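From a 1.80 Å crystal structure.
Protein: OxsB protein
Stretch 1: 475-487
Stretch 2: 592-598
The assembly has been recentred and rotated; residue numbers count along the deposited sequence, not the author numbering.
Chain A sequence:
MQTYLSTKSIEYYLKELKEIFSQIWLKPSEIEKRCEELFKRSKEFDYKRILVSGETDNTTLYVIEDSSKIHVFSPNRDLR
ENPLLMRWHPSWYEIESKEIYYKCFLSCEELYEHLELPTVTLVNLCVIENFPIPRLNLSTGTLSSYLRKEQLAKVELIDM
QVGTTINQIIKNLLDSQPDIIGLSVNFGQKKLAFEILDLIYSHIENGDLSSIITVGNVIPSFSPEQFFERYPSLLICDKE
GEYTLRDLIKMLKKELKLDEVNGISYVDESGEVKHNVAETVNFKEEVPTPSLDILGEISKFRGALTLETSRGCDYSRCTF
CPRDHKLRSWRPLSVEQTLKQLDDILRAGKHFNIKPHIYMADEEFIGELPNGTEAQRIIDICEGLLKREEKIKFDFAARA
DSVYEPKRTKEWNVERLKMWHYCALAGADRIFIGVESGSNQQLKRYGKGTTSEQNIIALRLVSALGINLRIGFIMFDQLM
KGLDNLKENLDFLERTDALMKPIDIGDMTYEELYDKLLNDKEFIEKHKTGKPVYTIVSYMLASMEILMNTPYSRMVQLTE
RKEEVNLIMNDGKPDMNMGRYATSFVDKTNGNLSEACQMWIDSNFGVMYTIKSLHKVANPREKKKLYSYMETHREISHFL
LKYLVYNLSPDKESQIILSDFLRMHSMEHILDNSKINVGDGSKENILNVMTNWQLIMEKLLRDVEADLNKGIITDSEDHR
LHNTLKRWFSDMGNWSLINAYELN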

# COMPACT_ATOMS: atom_id res chain seq x y z
N MET A 475 20.79 0.10 -0.64
CA MET A 475 22.23 -0.02 -0.86
C MET A 475 23.02 0.36 0.40
O MET A 475 23.91 -0.37 0.83
CB MET A 475 22.63 0.87 -2.04
CG MET A 475 24.17 1.02 -2.26
SD MET A 475 24.91 -0.54 -2.76
CE MET A 475 24.26 -0.69 -4.43
N PHE A 476 22.69 1.50 0.99
CA PHE A 476 23.43 2.08 2.11
C PHE A 476 22.68 1.88 3.41
O PHE A 476 21.46 2.07 3.47
CB PHE A 476 23.66 3.57 1.87
CG PHE A 476 24.40 3.89 0.60
CD1 PHE A 476 25.78 3.73 0.52
CD2 PHE A 476 23.73 4.40 -0.51
CE1 PHE A 476 26.48 4.04 -0.63
CE2 PHE A 476 24.42 4.71 -1.68
CZ PHE A 476 25.80 4.53 -1.74
N ASP A 477 23.39 1.50 4.48
CA ASP A 477 22.78 1.54 5.80
C ASP A 477 23.82 2.01 6.81
O ASP A 477 25.02 1.81 6.63
CB ASP A 477 22.16 0.20 6.23
CG ASP A 477 23.20 -0.87 6.55
OD1 ASP A 477 23.93 -1.28 5.63
OD2 ASP A 477 23.23 -1.34 7.72
N GLN A 478 23.32 2.65 7.88
CA GLN A 478 24.17 3.47 8.74
C GLN A 478 25.16 2.64 9.55
O GLN A 478 26.20 3.17 9.95
CB GLN A 478 23.29 4.32 9.66
CG GLN A 478 22.55 5.47 8.96
CD GLN A 478 21.21 5.06 8.34
OE1 GLN A 478 20.87 3.88 8.27
NE2 GLN A 478 20.44 6.06 7.92
N LEU A 479 24.88 1.37 9.79
CA LEU A 479 25.79 0.55 10.59
C LEU A 479 26.83 -0.16 9.74
O LEU A 479 27.64 -0.91 10.30
CB LEU A 479 25.00 -0.47 11.42
CG LEU A 479 24.02 0.18 12.39
CD1 LEU A 479 23.26 -0.84 13.23
CD2 LEU A 479 24.76 1.18 13.28
N MET A 480 26.85 0.07 8.43
CA MET A 480 27.82 -0.59 7.56
C MET A 480 29.22 -0.03 7.81
O MET A 480 29.42 1.18 7.82
CB MET A 480 27.46 -0.38 6.09
CG MET A 480 28.35 -1.16 5.10
SD MET A 480 28.06 -0.66 3.39
CE MET A 480 26.33 -1.18 3.18
N LYS A 481 30.18 -0.93 7.97
CA LYS A 481 31.58 -0.57 8.20
C LYS A 481 32.40 -1.02 7.00
O LYS A 481 32.39 -2.20 6.65
CB LYS A 481 32.10 -1.21 9.49
CG LYS A 481 31.51 -0.59 10.74
CD LYS A 481 32.17 -1.10 12.01
CE LYS A 481 31.67 -0.33 13.22
NZ LYS A 481 32.25 -0.85 14.49
N GLY A 482 33.11 -0.08 6.40
CA GLY A 482 33.94 -0.36 5.25
C GLY A 482 33.12 -0.48 3.98
O GLY A 482 31.90 -0.34 3.97
N LEU A 483 33.82 -0.77 2.88
CA LEU A 483 33.23 -0.80 1.55
C LEU A 483 32.86 -2.21 1.08
O LEU A 483 32.25 -2.33 0.00
CB LEU A 483 34.19 -0.16 0.54
CG LEU A 483 34.53 1.32 0.76
CD1 LEU A 483 35.66 1.78 -0.16
CD2 LEU A 483 33.29 2.20 0.56
N ASP A 484 33.18 -3.25 1.84
CA ASP A 484 32.98 -4.63 1.37
C ASP A 484 31.52 -4.89 0.99
O ASP A 484 31.25 -5.52 -0.04
CB ASP A 484 33.41 -5.64 2.44
CG ASP A 484 34.91 -5.80 2.53
OD1 ASP A 484 35.63 -5.19 1.72
OD2 ASP A 484 35.36 -6.55 3.43
N ASN A 485 30.58 -4.47 1.83
CA ASN A 485 29.17 -4.74 1.53
C ASN A 485 28.71 -4.01 0.27
O ASN A 485 27.86 -4.53 -0.47
CB ASN A 485 28.26 -4.32 2.69
CG ASN A 485 28.45 -5.19 3.94
OD1 ASN A 485 27.88 -4.89 4.97
ND2 ASN A 485 29.25 -6.24 3.84
N LEU A 486 29.25 -2.82 -0.01
CA LEU A 486 28.89 -2.14 -1.25
C LEU A 486 29.42 -2.90 -2.46
O LEU A 486 28.71 -3.06 -3.45
CB LEU A 486 29.40 -0.70 -1.26
CG LEU A 486 28.92 0.25 -0.15
CD1 LEU A 486 29.58 1.61 -0.29
CD2 LEU A 486 27.37 0.38 -0.10
N LYS A 487 30.67 -3.38 -2.39
CA LYS A 487 31.20 -4.18 -3.48
C LYS A 487 30.37 -5.43 -3.70
O LYS A 487 30.10 -5.81 -4.84
CB LYS A 487 32.66 -4.54 -3.20
CG LYS A 487 33.57 -3.34 -3.13
CD LYS A 487 35.05 -3.76 -3.04
CE LYS A 487 35.98 -2.56 -3.12
NZ LYS A 487 37.43 -2.96 -3.09
N ASN A 592 29.42 9.67 3.48
CA ASN A 592 29.71 10.59 2.38
C ASN A 592 29.24 10.03 1.05
O ASN A 592 28.77 10.78 0.18
CB ASN A 592 31.21 10.90 2.33
CG ASN A 592 31.68 11.70 3.52
OD1 ASN A 592 30.89 12.30 4.24
ND2 ASN A 592 33.00 11.74 3.71
N LEU A 593 29.38 8.72 0.85
CA LEU A 593 28.94 8.10 -0.39
C LEU A 593 27.42 8.15 -0.51
O LEU A 593 26.87 8.41 -1.59
CB LEU A 593 29.44 6.67 -0.47
CG LEU A 593 30.93 6.45 -0.74
CD1 LEU A 593 31.23 4.98 -0.49
CD2 LEU A 593 31.27 6.86 -2.15
N SER A 594 26.72 7.90 0.60
CA SER A 594 25.26 7.99 0.60
C SER A 594 24.81 9.41 0.30
O SER A 594 23.91 9.63 -0.51
CB SER A 594 24.71 7.52 1.95
OG SER A 594 23.37 7.97 2.15
N GLU A 595 25.45 10.40 0.94
CA GLU A 595 25.12 11.80 0.68
C GLU A 595 25.35 12.16 -0.78
O GLU A 595 24.52 12.84 -1.40
CB GLU A 595 25.94 12.72 1.59
CG GLU A 595 25.64 14.20 1.43
CD GLU A 595 26.55 15.08 2.28
OE1 GLU A 595 27.78 15.08 2.04
OE2 GLU A 595 26.04 15.78 3.18
N ALA A 596 26.48 11.73 -1.35
CA ALA A 596 26.76 12.05 -2.75
C ALA A 596 25.71 11.45 -3.67
O ALA A 596 25.29 12.09 -4.65
CB ALA A 596 28.15 11.56 -3.16
N CYS A 597 25.29 10.22 -3.40
CA CYS A 597 24.26 9.59 -4.23
C CYS A 597 22.93 10.33 -4.12
O CYS A 597 22.22 10.48 -5.12
CB CYS A 597 24.11 8.13 -3.85
SG CYS A 597 25.49 7.10 -4.42
N GLN A 598 22.58 10.81 -2.92
CA GLN A 598 21.40 11.67 -2.83
C GLN A 598 21.57 12.94 -3.65
O GLN A 598 20.63 13.39 -4.32
CB GLN A 598 21.08 12.03 -1.38
CG GLN A 598 19.82 12.88 -1.27
CD GLN A 598 18.59 12.09 -1.68
OE1 GLN A 598 18.30 11.03 -1.11
NE2 GLN A 598 17.85 12.59 -2.66

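The contact is a small apolar fit, 234 Å² summed over both sides, with no hydrogen bond crossing it. Phe 476, Leu 486, Leu 593, Ser 594 and Cys 597 are buried; Leu 483 is partly exposed. Its main bump is Phe 476, whose CA-to-CB bond points toward the helix 592-598 and whose m rotamer lays the ring against one turn of it. Ser 594 lies over one face: its CA sits 4.0 Å from the ring centroid, only 6° off the ring normal, a CH-pi contact, and its CB is 3.9 Å from Phe 476 CG. Serine is short, and its CA and CB lie against the ring while its OG is hydrogen-bonded elsewhere in the structure. Leu 593 and Cys 597, one helical turn apart, meet the ring obliquely and, with Ser 594, form the surface it packs on. Leu 593 CB is 4.0 Å from Phe 476 CE1, and Cys 597 SG, a compact, polarizable sulfur, is 3.7 Å from Phe 476 CZ.

Leu 593 is also a bump in its own right. Its CD1 methyl rests in the shallow notch between two methyls, 3.6 Å from Leu 483 CD2 and 3.8 Å from Leu 486 CD1. Leu 483 starts out sideways, but its branched end comes nearer; the CA-to-CB bond of Leu 486 points toward the helix. Branched leucines suit such methyl-to-methyl packing.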